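Local coordinates for uncharacterized protein Af_0446 (Archaeoglobus fulgidus DSM 4304, PDB 3BUT), which is of unknown function but belongs to the LEA_2 (water stress and hypersensitive response) family and may be a lipid-binding protein, at residues A[8-13]-A[18-23]; A[39-44]-A[49-54]; A[69-74]-A[98-103]; A[102-107]-A[112-117]. The protein carries 4 engineered substitutions. All coordinates share one frame; numbering follows the deposited sequence.

Interaction 1: residues A[8-13]-A[18-23]; sequences AMWGVV and TEIVAL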
loop_
_atom_site.group_PDB
_atom_site.type_symbol
_atom_site.label_atom_id
_atom_site.label_comp_id
_atom_site.label_asym_id
_atom_site.label_seq_id
_atom_site.Cartn_x
_atom_site.Cartn_y
_atom_site.Cartn_z
ATOM N N ALA A 8 -12.337 7.309 13.659
ATOM C CA ALA A 8 -11.007 7.293 13.064
ATOM C C ALA A 8 -10.933 8.235 11.874
ATOM O O ALA A 8 -11.902 8.387 11.127
ATOM C CB ALA A 8 -10.624 5.878 12.647
HETATM N N MSE A 9 -9.780 8.874 11.719
HETATM C CA MSE A 9 -9.496 9.717 10.566
HETATM C C MSE A 9 -8.002 9.687 10.292
HETATM O O MSE A 9 -7.222 9.291 11.157
HETATM C CB MSE A 9 -9.967 11.153 10.802
HETATM C CG MSE A 9 -9.749 11.653 12.205
HETATM SE SE MSE A 9 -10.218 13.514 12.391
HETATM C CE MSE A 9 -11.744 13.602 11.173
ATOM N N TRP A 10 -7.609 10.084 9.084
ATOM C CA TRP A 10 -6.194 10.188 8.753
ATOM C C TRP A 10 -5.615 11.434 9.411
ATOM O O TRP A 10 -6.298 12.446 9.551
ATOM C CB TRP A 10 -5.970 10.227 7.234
ATOM C CG TRP A 10 -6.390 8.966 6.526
ATOM C CD1 TRP A 10 -7.490 8.801 5.740
ATOM C CD2 TRP A 10 -5.723 7.701 6.553
ATOM N NE1 TRP A 10 -7.548 7.516 5.268
ATOM C CE2 TRP A 10 -6.476 6.817 5.755
ATOM C CE3 TRP A 10 -4.560 7.228 7.176
ATOM C CZ2 TRP A 10 -6.108 5.487 5.562
ATOM C CZ3 TRP A 10 -4.193 5.911 6.980
ATOM C CH2 TRP A 10 -4.967 5.054 6.180
ATOM N N GLY A 11 -4.358 11.342 9.827
ATOM C CA GLY A 11 -3.647 12.488 10.382
ATOM C C GLY A 11 -2.605 12.979 9.407
ATOM O O GLY A 11 -2.759 12.814 8.195
ATOM N N VAL A 12 -1.551 13.597 9.935
ATOM C CA VAL A 12 -0.459 14.093 9.104
ATOM C C VAL A 12 0.288 12.904 8.517
ATOM O O VAL A 12 0.857 12.091 9.239
ATOM C CB VAL A 12 0.526 15.005 9.879
ATOM C CG1 VAL A 12 1.571 15.593 8.930
ATOM C CG2 VAL A 12 -0.216 16.118 10.611
ATOM N N VAL A 13 0.246 12.798 7.195
ATOM C CA VAL A 13 0.912 11.717 6.496
ATOM C C VAL A 13 2.027 12.283 5.632
ATOM O O VAL A 13 1.811 13.190 4.825
ATOM C CB VAL A 13 -0.089 10.885 5.680
ATOM C CG1 VAL A 13 0.622 9.849 4.808
ATOM C CG2 VAL A 13 -1.078 10.204 6.623
ATOM N N THR A 18 3.122 7.499 8.593
ATOM C CA THR A 18 1.675 7.609 8.384
ATOM C C THR A 18 0.985 7.659 9.744
ATOM O O THR A 18 1.242 6.813 10.597
ATOM C CB THR A 18 1.137 6.397 7.568
ATOM O OG1 THR A 18 1.832 6.303 6.319
ATOM C CG2 THR A 18 -0.367 6.509 7.309
ATOM N N GLU A 19 0.110 8.643 9.942
ATOM C CA GLU A 19 -0.627 8.784 11.198
ATOM C C GLU A 19 -2.109 8.487 11.023
ATOM O O GLU A 19 -2.735 8.924 10.064
ATOM C CB GLU A 19 -0.438 10.191 11.777
ATOM C CG GLU A 19 -1.098 10.428 13.142
ATOM C CD GLU A 19 -1.123 11.895 13.534
ATOM O OE1 GLU A 19 -0.679 12.741 12.733
ATOM O OE2 GLU A 19 -1.595 12.205 14.645
ATOM N N ILE A 20 -2.647 7.716 11.956
ATOM C CA ILE A 20 -4.077 7.523 12.074
ATOM C C ILE A 20 -4.466 8.162 13.399
ATOM O O ILE A 20 -3.771 7.985 14.396
ATOM C CB ILE A 20 -4.453 6.025 12.035
ATOM C CG1 ILE A 20 -3.992 5.401 10.712
ATOM C CG2 ILE A 20 -5.960 5.836 12.208
ATOM C CD1 ILE A 20 -3.981 3.874 10.695
ATOM N N VAL A 21 -5.554 8.929 13.398
ATOM C CA VAL A 21 -6.029 9.589 14.603
ATOM C C VAL A 21 -7.366 8.992 15.006
ATOM O O VAL A 21 -8.319 9.014 14.230
ATOM C CB VAL A 21 -6.182 11.124 14.411
ATOM C CG1 VAL A 21 -6.557 11.802 15.727
ATOM C CG2 VAL A 21 -4.910 11.735 13.861
ATOM N N ALA A 22 -7.419 8.445 16.218
ATOM C CA ALA A 22 -8.660 7.965 16.803
ATOM C C ALA A 22 -9.160 9.013 17.787
ATOM O O ALA A 22 -8.381 9.533 18.582
ATOM C CB ALA A 22 -8.436 6.631 17.504
ATOM N N LEU A 23 -10.448 9.339 17.709
ATOM C CA LEU A 23 -11.067 10.277 18.642
ATOM C C LEU A 23 -12.146 9.583 19.456
ATOM O O LEU A 23 -13.211 9.255 18.932
ATOM C CB LEU A 23 -11.663 11.488 17.918
ATOM C CG LEU A 23 -10.750 12.429 17.128
ATOM C CD1 LEU A 23 -11.548 13.629 16.663
ATOM C CD2 LEU A 23 -9.540 12.871 17.937
#
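Trp10 lays one corner of its indole beside Ile20, with CZ3 3.8 Å from CG1, and the two side chains run the same way. Thr18 adds its methyl, and CG2 lies 3.9 Å from Trp10 CZ3. Both groups approach the ring obliquely. The oxygen Glu19 O sits at the ring edge, near its plane.

Glu19 makes the other main contact. Its CG is trans to the backbone N (chi1 -176°) and the chain stays extended, which carries the carboxylate across to the turn after strand 3-10. There OE1 accepts the N-H of Val12 at 3.1 Å. The bond is bent, 140° at the hydrogen, and comes from above the carboxylate plane. OE2 is hydrogen-bonded to Ser72 OG on the next strand. The carboxylate is therefore held at both oxygens, which should fix its rotation. Gly11 has no side chain, and this lets Glu19 and Val21 close in. Gly11 CA is 3.8 Å from Val21 CG2, and Gly11 N donates to Glu19 O at 2.9 Å.

Met9, present as selenomethionine, pairs with Val21 through two backbone bonds, Met9 N to Val21 O at 2.9 Å and Val21 N to Met9 O at 2.8 Å. At the loop end of the hairpin, Val13 CG2 and Thr18 CG2 lie side by side.

Leu127 of the second subunit packs on both Trp10 and Ile20. Trp10 NE1 is hydrogen-bonded to Glu92 of that subunit. The contact is an antiparallel beta hairpin at the edge of a three-stranded sheet, with its Trp10 and Ile20 face used for dimer contact.

Interaction 2: residues A[39-44]-A[49-54]; sequences YHYTIE and KVADGY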
loop_
_atom_site.group_PDB
_atom_site.type_symbol
_atom_site.label_atom_id
_atom_site.label_comp_id
_atom_site.label_asym_id
_atom_site.label_seq_id
_atom_site.Cartn_x
_atom_site.Cartn_y
_atom_site.Cartn_z
ATOM N N TYR A 39 -0.833 6.167 26.568
ATOM C CA TYR A 39 -1.354 4.960 25.941
ATOM C C TYR A 39 -0.272 4.252 25.154
ATOM O O TYR A 39 0.611 4.887 24.581
ATOM C CB TYR A 39 -2.542 5.287 25.023
ATOM C CG TYR A 39 -2.239 6.333 23.953
ATOM C CD1 TYR A 39 -2.290 7.697 24.246
ATOM C CD2 TYR A 39 -1.918 5.954 22.649
ATOM C CE1 TYR A 39 -2.007 8.655 23.277
ATOM C CE2 TYR A 39 -1.638 6.906 21.670
ATOM C CZ TYR A 39 -1.693 8.250 21.989
ATOM O OH TYR A 39 -1.411 9.198 21.031
ATOM N N HIS A 40 -0.352 2.929 25.138
ATOM C CA HIS A 40 0.442 2.114 24.236
ATOM C C HIS A 40 -0.431 1.692 23.063
ATOM O O HIS A 40 -1.621 1.401 23.234
ATOM C CB HIS A 40 0.998 0.888 24.959
ATOM C CG HIS A 40 1.992 0.114 24.150
ATOM N ND1 HIS A 40 3.355 0.281 24.288
ATOM C CD2 HIS A 40 1.824 -0.820 23.185
ATOM C CE1 HIS A 40 3.982 -0.520 23.444
ATOM N NE2 HIS A 40 3.076 -1.196 22.760
ATOM N N TYR A 41 0.148 1.668 21.867
ATOM C CA TYR A 41 -0.584 1.190 20.698
ATOM C C TYR A 41 0.208 0.204 19.879
ATOM O O TYR A 41 1.434 0.273 19.830
ATOM C CB TYR A 41 -1.077 2.351 19.826
ATOM C CG TYR A 41 0.015 3.184 19.211
ATOM C CD1 TYR A 41 0.591 4.237 19.912
ATOM C CD2 TYR A 41 0.469 2.928 17.919
ATOM C CE1 TYR A 41 1.596 5.003 19.351
ATOM C CE2 TYR A 41 1.472 3.689 17.351
ATOM C CZ TYR A 41 2.030 4.724 18.070
ATOM O OH TYR A 41 3.030 5.482 17.506
ATOM N N THR A 42 -0.505 -0.735 19.259
ATOM C CA THR A 42 0.076 -1.670 18.294
ATOM C C THR A 42 -0.828 -1.803 17.081
ATOM O O THR A 42 -2.053 -1.783 17.206
ATOM C CB THR A 42 0.336 -3.109 18.871
ATOM O OG1 THR A 42 -0.897 -3.719 19.272
ATOM C CG2 THR A 42 1.292 -3.097 20.045
ATOM N N ILE A 43 -0.222 -1.922 15.903
ATOM C CA ILE A 43 -0.952 -2.300 14.694
ATOM C C ILE A 43 -0.265 -3.503 14.048
ATOM O O ILE A 43 0.914 -3.442 13.712
ATOM C CB ILE A 43 -1.068 -1.142 13.677
ATOM C CG1 ILE A 43 -1.790 0.064 14.305
ATOM C CG2 ILE A 43 -1.805 -1.612 12.416
ATOM C CD1 ILE A 43 -1.819 1.304 13.436
ATOM N N GLU A 44 -0.996 -4.606 13.916
ATOM C CA GLU A 44 -0.489 -5.790 13.237
ATOM C C GLU A 44 -1.264 -6.008 11.957
ATOM O O GLU A 44 -2.480 -5.843 11.921
ATOM C CB GLU A 44 -0.565 -7.034 14.131
ATOM C CG GLU A 44 0.408 -7.027 15.295
ATOM C CD GLU A 44 0.622 -8.398 15.914
ATOM O OE1 GLU A 44 0.476 -9.418 15.204
ATOM O OE2 GLU A 44 0.955 -8.452 17.116
ATOM N N LYS A 49 4.158 -6.740 12.701
ATOM C CA LYS A 49 3.894 -5.637 13.623
ATOM C C LYS A 49 4.398 -4.320 13.037
ATOM O O LYS A 49 5.564 -3.958 13.203
ATOM C CB LYS A 49 4.523 -5.912 14.990
ATOM C CG LYS A 49 4.014 -5.006 16.101
ATOM C CD LYS A 49 4.194 -5.630 17.482
ATOM C CE LYS A 49 5.650 -5.631 17.935
ATOM N NZ LYS A 49 5.780 -6.164 19.322
ATOM N N VAL A 50 3.499 -3.611 12.360
ATOM C CA VAL A 50 3.849 -2.405 11.602
ATOM C C VAL A 50 3.882 -1.125 12.452
ATOM O O VAL A 50 4.439 -0.110 12.028
ATOM C CB VAL A 50 2.936 -2.213 10.356
ATOM C CG1 VAL A 50 3.054 -3.392 9.410
ATOM C CG2 VAL A 50 1.499 -2.025 10.766
ATOM N N ALA A 51 3.278 -1.182 13.639
ATOM C CA ALA A 51 3.315 -0.085 14.609
ATOM C C ALA A 51 3.325 -0.633 16.031
ATOM O O ALA A 51 2.640 -1.612 16.336
ATOM C CB ALA A 51 2.132 0.852 14.414
ATOM N N ASP A 52 4.104 0.017 16.891
ATOM C CA ASP A 52 4.287 -0.387 18.277
ATOM C C ASP A 52 4.885 0.797 19.023
ATOM O O ASP A 52 6.096 1.022 18.976
ATOM C CB ASP A 52 5.234 -1.592 18.346
ATOM C CG ASP A 52 5.481 -2.076 19.761
ATOM O OD1 ASP A 52 4.512 -2.184 20.539
ATOM O OD2 ASP A 52 6.652 -2.367 20.089
ATOM N N GLY A 53 4.045 1.565 19.708
ATOM C CA GLY A 53 4.535 2.767 20.369
ATOM C C GLY A 53 3.828 3.160 21.644
ATOM O O GLY A 53 2.725 2.694 21.924
ATOM N N TYR A 54 4.488 4.021 22.416
ATOM C CA TYR A 54 3.896 4.641 23.596
ATOM C C TYR A 54 3.960 6.160 23.495
ATOM O O TYR A 54 5.020 6.724 23.229
ATOM C CB TYR A 54 4.607 4.196 24.883
ATOM C CG TYR A 54 3.821 4.536 26.130
ATOM C CD1 TYR A 54 2.877 3.645 26.641
ATOM C CD2 TYR A 54 4.002 5.756 26.791
ATOM C CE1 TYR A 54 2.139 3.952 27.777
ATOM C CE2 TYR A 54 3.257 6.080 27.924
ATOM C CZ TYR A 54 2.330 5.171 28.410
ATOM O OH TYR A 54 1.605 5.464 29.542
#
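A classic beta bulge interrupts the second strand, where Val50 and Ala51 together stand across from the single residue Ile43. Ile43 O takes two N-H groups as a result. Val50 N lies 2.9 Å from Ile43 O, and Ala51 N 3.3 Å from the same Ile43 O. The extra residue also brings both side chains onto Ile43. Val50 CG2 meets Ile43 CG2 at 3.7 Å, and Ala51 CB lies 3.8 Å from Ile43 CB. Beyond the bulge the pairing is regular, with Tyr41 opposite Gly53.

Tyr41 stands with CG between its backbone N and carbonyl carbon (chi1 64°). That torsion turns the ring over Gly53. Gly53 CA sits 4.1 Å from the ring centroid as a CH-pi contact, and with no side chain on Gly53, the ring can lie directly over its backbone. Ala51 CB meets the edge of the same ring.

These strands form the hairpin 34-45 and 48-61 at one side of the four-stranded sheet, in an E-set type beta sandwich. Tyr41 and Ile43 point inward, onto Leu73 and Leu75 of the facing sheet.

The other face of the hairpin is more polar. His40 NE2 donates to Asp52 OD1 at 2.8 Å. OD1 is met on its syn side but 30° out of the carboxylate plane, and the ring and carboxylate planes are 62° apart. Gly53 O lies over one face of the imidazole, toward its rim. Thr42 CG2 packs beside the same carboxylate. At the far end the Tyr54 ring has Tyr39 O over one face, 3.3 Å above the plane. Tyr54 OH goes on to a hydrogen bond with Thr103 OG1.

Interaction 3: residues A[69-74]-A[98-103]; sequences LKFSLR and VAIKPT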
loop_
_atom_site.group_PDB
_atom_site.type_symbol
_atom_site.label_atom_id
_atom_site.label_comp_id
_atom_site.label_asym_id
_atom_site.label_seq_id
_atom_site.Cartn_x
_atom_site.Cartn_y
_atom_site.Cartn_z
ATOM N N LEU A 69 -10.993 12.213 23.737
ATOM C CA LEU A 69 -9.587 11.831 23.818
ATOM C C LEU A 69 -9.032 11.543 22.429
ATOM O O LEU A 69 -9.717 10.944 21.606
ATOM C CB LEU A 69 -9.412 10.578 24.678
ATOM C CG LEU A 69 -10.010 10.454 26.081
ATOM C CD1 LEU A 69 -9.534 9.155 26.700
ATOM C CD2 LEU A 69 -9.662 11.632 26.967
ATOM N N LYS A 70 -7.782 11.951 22.205
ATOM C CA LYS A 70 -7.103 11.782 20.919
ATOM C C LYS A 70 -5.944 10.789 21.038
ATOM O O LYS A 70 -5.044 10.952 21.876
ATOM C CB LYS A 70 -6.605 13.143 20.398
ATOM C CG LYS A 70 -5.593 13.088 19.249
ATOM C CD LYS A 70 -4.930 14.447 19.034
ATOM C CE LYS A 70 -3.471 14.312 18.592
ATOM N NZ LYS A 70 -3.297 13.957 17.150
ATOM N N PHE A 71 -5.980 9.765 20.193
ATOM C CA PHE A 71 -4.937 8.754 20.117
ATOM C C PHE A 71 -4.261 8.831 18.743
ATOM O O PHE A 71 -4.894 8.624 17.706
ATOM C CB PHE A 71 -5.517 7.357 20.380
ATOM C CG PHE A 71 -6.232 7.232 21.704
ATOM C CD1 PHE A 71 -5.521 6.996 22.875
ATOM C CD2 PHE A 71 -7.614 7.349 21.777
ATOM C CE1 PHE A 71 -6.171 6.890 24.104
ATOM C CE2 PHE A 71 -8.273 7.245 22.994
ATOM C CZ PHE A 71 -7.550 7.008 24.162
ATOM N N SER A 72 -2.976 9.166 18.747
ATOM C CA SER A 72 -2.199 9.272 17.530
ATOM C C SER A 72 -1.454 7.969 17.301
ATOM O O SER A 72 -0.554 7.620 18.061
ATOM C CB SER A 72 -1.216 10.439 17.637
ATOM O OG SER A 72 -0.411 10.536 16.478
ATOM N N LEU A 73 -1.841 7.250 16.255
ATOM C CA LEU A 73 -1.238 5.965 15.944
ATOM C C LEU A 73 -0.345 6.125 14.733
ATOM O O LEU A 73 -0.834 6.338 13.626
ATOM C CB LEU A 73 -2.320 4.919 15.669
ATOM C CG LEU A 73 -3.600 4.947 16.513
ATOM C CD1 LEU A 73 -4.642 4.015 15.926
ATOM C CD2 LEU A 73 -3.330 4.593 17.965
ATOM N N ARG A 74 0.965 6.025 14.945
ATOM C CA ARG A 74 1.934 6.247 13.877
ATOM C C ARG A 74 2.534 4.951 13.348
ATOM O O ARG A 74 2.920 4.075 14.114
ATOM C CB ARG A 74 3.043 7.198 14.331
ATOM C CG ARG A 74 2.569 8.623 14.607
ATOM C CD ARG A 74 3.652 9.443 15.299
ATOM N NE ARG A 74 3.093 10.588 16.014
ATOM C CZ ARG A 74 2.624 10.548 17.260
ATOM N NH1 ARG A 74 2.133 11.648 17.816
ATOM N NH2 ARG A 74 2.632 9.413 17.953
ATOM N N VAL A 98 -5.661 -3.792 15.543
ATOM C CA VAL A 98 -5.233 -2.560 16.214
ATOM C C VAL A 98 -5.554 -2.667 17.705
ATOM O O VAL A 98 -6.671 -3.026 18.088
ATOM C CB VAL A 98 -5.897 -1.302 15.598
ATOM C CG1 VAL A 98 -5.466 -0.038 16.334
ATOM C CG2 VAL A 98 -5.547 -1.185 14.130
ATOM N N ALA A 99 -4.558 -2.392 18.541
ATOM C CA ALA A 99 -4.741 -2.411 19.983
ATOM C C ALA A 99 -4.290 -1.099 20.600
ATOM O O ALA A 99 -3.176 -0.656 20.360
ATOM C CB ALA A 99 -3.988 -3.560 20.586
ATOM N N ILE A 100 -5.168 -0.474 21.379
ATOM C CA ILE A 100 -4.813 0.708 22.162
ATOM C C ILE A 100 -4.959 0.370 23.644
ATOM O O ILE A 100 -6.014 -0.082 24.084
ATOM C CB ILE A 100 -5.652 1.949 21.767
ATOM C CG1 ILE A 100 -5.356 2.356 20.322
ATOM C CG2 ILE A 100 -5.363 3.133 22.691
ATOM C CD1 ILE A 100 -6.486 3.142 19.642
ATOM N N LYS A 101 -3.880 0.574 24.393
ATOM C CA LYS A 101 -3.812 0.232 25.810
ATOM C C LYS A 101 -3.570 1.504 26.640
ATOM O O LYS A 101 -2.422 1.854 26.903
ATOM C CB LYS A 101 -2.682 -0.786 26.013
ATOM C CG LYS A 101 -2.588 -1.429 27.392
ATOM C CD LYS A 101 -1.565 -2.571 27.378
ATOM C CE LYS A 101 -1.067 -2.922 28.772
ATOM N NZ LYS A 101 0.038 -2.028 29.223
ATOM N N PRO A 102 -4.649 2.222 27.021
ATOM C CA PRO A 102 -4.457 3.438 27.807
ATOM C C PRO A 102 -4.058 3.159 29.249
ATOM O O PRO A 102 -4.465 2.151 29.832
ATOM C CB PRO A 102 -5.824 4.116 27.754
ATOM C CG PRO A 102 -6.788 3.025 27.524
ATOM C CD PRO A 102 -6.075 1.978 26.727
ATOM N N THR A 103 -3.235 4.051 29.789
ATOM C CA THR A 103 -2.824 4.017 31.178
ATOM C C THR A 103 -3.734 4.961 31.936
ATOM O O THR A 103 -3.607 6.177 31.827
ATOM C CB THR A 103 -1.369 4.481 31.345
ATOM O OG1 THR A 103 -0.526 3.747 30.452
ATOM C CG2 THR A 103 -0.902 4.252 32.764
#
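Ile100 and Leu73 form the close part of this contact. Leu73 CD2 lies 3.8 Å from Ile100 CG1 and 3.9 Å from Ile100 CD1, and the two side chains cross at about a right angle. Ile100 also uses its other branch. With CG1 beside the backbone N (chi1 -64°), CG2 is trans to it and points to Phe71. CG2 then lies over one face of Phe71, 4.3 Å from the ring centroid, as a CH-pi contact. One isoleucine thus touches two residues of a strand in the facing sheet, one with each branch. From outside the two segments, the Tyr39 ring meets Phe71 edge to face.

Away from this centre the packing is looser. Leu73 CD1 reaches Val98 CG1 at 4.2 Å. Toward Leu69 and Pro102 the side chains no longer touch across the segments. Lys70 and Lys101 lie on the outer faces, turned from the interior. No hydrogen bond crosses the gap.

The segment axes come no closer than 9.9 Å and run at 131° to each other. They belong to different sheets. Such apolar packing between two facing sheets is the core of a beta sandwich, here of the E-set, immunoglobulin-like kind.

Interaction 4: residues A[102-107]-A[112-117]; sequences PTIEIG and EVPVFL. Engineered in segment 102-107: Ile106 (natural residue Val).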
loop_
_atom_site.group_PDB
_atom_site.type_symbol
_atom_site.label_atom_id
_atom_site.label_comp_id
_atom_site.label_asym_id
_atom_site.label_seq_id
_atom_site.Cartn_x
_atom_site.Cartn_y
_atom_site.Cartn_z
ATOM N N PRO A 102 -4.649 2.222 27.021
ATOM C CA PRO A 102 -4.457 3.438 27.807
ATOM C C PRO A 102 -4.058 3.159 29.249
ATOM O O PRO A 102 -4.465 2.151 29.832
ATOM C CB PRO A 102 -5.824 4.116 27.754
ATOM C CG PRO A 102 -6.788 3.025 27.524
ATOM C CD PRO A 102 -6.075 1.978 26.727
ATOM N N THR A 103 -3.235 4.051 29.789
ATOM C CA THR A 103 -2.824 4.017 31.178
ATOM C C THR A 103 -3.734 4.961 31.936
ATOM O O THR A 103 -3.607 6.177 31.827
ATOM C CB THR A 103 -1.369 4.481 31.345
ATOM O OG1 THR A 103 -0.526 3.747 30.452
ATOM C CG2 THR A 103 -0.902 4.252 32.764
ATOM N N ILE A 104 -4.659 4.380 32.692
ATOM C CA ILE A 104 -5.662 5.123 33.436
ATOM C C ILE A 104 -5.234 5.176 34.884
ATOM O O ILE A 104 -5.027 4.137 35.507
ATOM C CB ILE A 104 -7.048 4.441 33.333
ATOM C CG1 ILE A 104 -7.486 4.333 31.870
ATOM C CG2 ILE A 104 -8.082 5.190 34.166
ATOM C CD1 ILE A 104 -8.669 3.420 31.651
ATOM N N GLU A 105 -5.094 6.384 35.419
ATOM C CA GLU A 105 -4.628 6.558 36.785
ATOM C C GLU A 105 -5.764 7.026 37.674
ATOM O O GLU A 105 -6.314 8.110 37.474
ATOM C CB GLU A 105 -3.469 7.563 36.856
ATOM C CG GLU A 105 -2.247 7.210 36.005
ATOM C CD GLU A 105 -1.112 8.228 36.115
ATOM O OE1 GLU A 105 -1.356 9.376 36.546
ATOM O OE2 GLU A 105 0.033 7.877 35.757
ATOM N N ILE A 106 -6.143 6.182 38.630
ATOM C CA ILE A 106 -6.951 6.619 39.767
ATOM C C ILE A 106 -6.224 6.153 41.038
ATOM O O ILE A 106 -6.374 5.006 41.479
ATOM C CB ILE A 106 -8.436 6.133 39.709
ATOM C CG1 ILE A 106 -9.084 6.476 38.356
ATOM C CG2 ILE A 106 -9.244 6.773 40.846
ATOM C CD1 ILE A 106 -10.364 5.716 38.037
ATOM N N GLY A 107 -5.409 7.048 41.593
ATOM C CA GLY A 107 -4.572 6.733 42.743
ATOM C C GLY A 107 -3.139 7.194 42.554
ATOM O O GLY A 107 -2.327 7.126 43.479
ATOM N N GLU A 112 -5.084 1.261 35.988
ATOM C CA GLU A 112 -5.909 0.312 35.252
ATOM C C GLU A 112 -5.424 0.366 33.812
ATOM O O GLU A 112 -5.284 1.458 33.250
ATOM C CB GLU A 112 -7.388 0.715 35.299
ATOM C CG GLU A 112 -7.989 0.803 36.694
ATOM C CD GLU A 112 -9.492 0.984 36.673
ATOM O OE1 GLU A 112 -10.217 -0.026 36.531
ATOM O OE2 GLU A 112 -9.950 2.135 36.812
ATOM N N VAL A 113 -5.161 -0.790 33.205
ATOM C CA VAL A 113 -4.666 -0.807 31.819
ATOM C C VAL A 113 -5.459 -1.709 30.857
ATOM O O VAL A 113 -4.961 -2.754 30.434
ATOM C CB VAL A 113 -3.143 -1.120 31.745
ATOM C CG1 VAL A 113 -2.332 0.165 31.808
ATOM C CG2 VAL A 113 -2.720 -2.097 32.851
ATOM N N PRO A 114 -6.693 -1.296 30.496
ATOM C CA PRO A 114 -7.501 -2.111 29.591
ATOM C C PRO A 114 -6.966 -2.086 28.155
ATOM O O PRO A 114 -6.352 -1.108 27.740
ATOM C CB PRO A 114 -8.882 -1.450 29.670
ATOM C CG PRO A 114 -8.606 -0.040 30.005
ATOM C CD PRO A 114 -7.400 -0.063 30.895
ATOM N N VAL A 115 -7.178 -3.171 27.421
ATOM C CA VAL A 115 -6.747 -3.260 26.030
ATOM C C VAL A 115 -7.971 -3.271 25.128
ATOM O O VAL A 115 -8.821 -4.161 25.225
ATOM C CB VAL A 115 -5.896 -4.525 25.770
ATOM C CG1 VAL A 115 -5.354 -4.523 24.356
ATOM C CG2 VAL A 115 -4.751 -4.622 26.770
ATOM N N PHE A 116 -8.060 -2.265 24.266
ATOM C CA PHE A 116 -9.143 -2.168 23.302
ATOM C C PHE A 116 -8.660 -2.667 21.950
ATOM O O PHE A 116 -7.762 -2.088 21.357
ATOM C CB PHE A 116 -9.662 -0.730 23.220
ATOM C CG PHE A 116 -10.215 -0.221 24.522
ATOM C CD1 PHE A 116 -11.512 -0.535 24.910
ATOM C CD2 PHE A 116 -9.431 0.549 25.369
ATOM C CE1 PHE A 116 -12.021 -0.086 26.125
ATOM C CE2 PHE A 116 -9.930 1.009 26.580
ATOM C CZ PHE A 116 -11.228 0.691 26.958
ATOM N N LEU A 117 -9.249 -3.766 21.490
ATOM C CA LEU A 117 -8.853 -4.388 20.232
ATOM C C LEU A 117 -9.874 -4.108 19.144
ATOM O O LEU A 117 -11.080 -4.097 19.396
ATOM C CB LEU A 117 -8.696 -5.899 20.395
ATOM C CG LEU A 117 -7.806 -6.472 21.500
ATOM C CD1 LEU A 117 -8.219 -7.905 21.785
ATOM C CD2 LEU A 117 -6.338 -6.416 21.128
#
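Ile104 holds CG1 beside its backbone N (chi1 -59°) and extends from there, which brings CD1 against the ring of Pro114. CD1 is 3.8 Å from Pro114 CD, and the two side chains cross at about a right angle. Phe116 has a similar first torsion (chi1 -61°). It turns the ring edge toward Pro102, and Pro102 CG lies near the ring plane, 3.9 Å from Phe116 CE2.

The backbones pair at one place. Ile104 N donates to Glu112 O at 3.0 Å, and Glu112 N donates back to Ile104 O at 2.9 Å. Pro102 and Pro114 have no N-H to continue this pairing. Pro102 CD instead packs on Pro114 O at 3.3 Å. Val113 fills in beside them, with CG1 3.5 Å from Pro102 O and 3.9 Å from Thr103 CA. Near the turn the engineered residue Ile106 brings CD1 close to the Glu112 carboxylate, in a slight contact.

This is the turn end of the hairpin between strands 93-105 and 111-123, where the second strand is interrupted. Regular pairing resumes at Phe116, which bonds to the backbone of Ile100. On its other side strand 93-105 pairs with strand 34-45. Pro102 packs on Val36 there, and Ile104 on Ile34. Strand 111-123 is the outermost strand of the four-stranded sheet within this chain.

The centre of interaction 3 is about 4 Å from the centre of the chain, the nearest of the four, and this contact joins the two sheets of the sandwich. Interaction 1 belongs to the three-stranded sheet, and Ile20 O meets Leu73 N of interaction 3 at 2.8 Å. Interactions 2 and 4 belong to the four-stranded sheet. His40 O of interaction 2 is 2.7 Å from Lys101 N, and Ile100 O is 3.0 Å from Phe116 N of interaction 4. Tyr39 OH crosses between the sheets to Ser72 N at 2.8 Å. Interactions 3 and 4 share Pro102 and Thr103. Interactions 1 and 4 lie on opposite sides of the chain's centre, with their own centres about 21 Å apart.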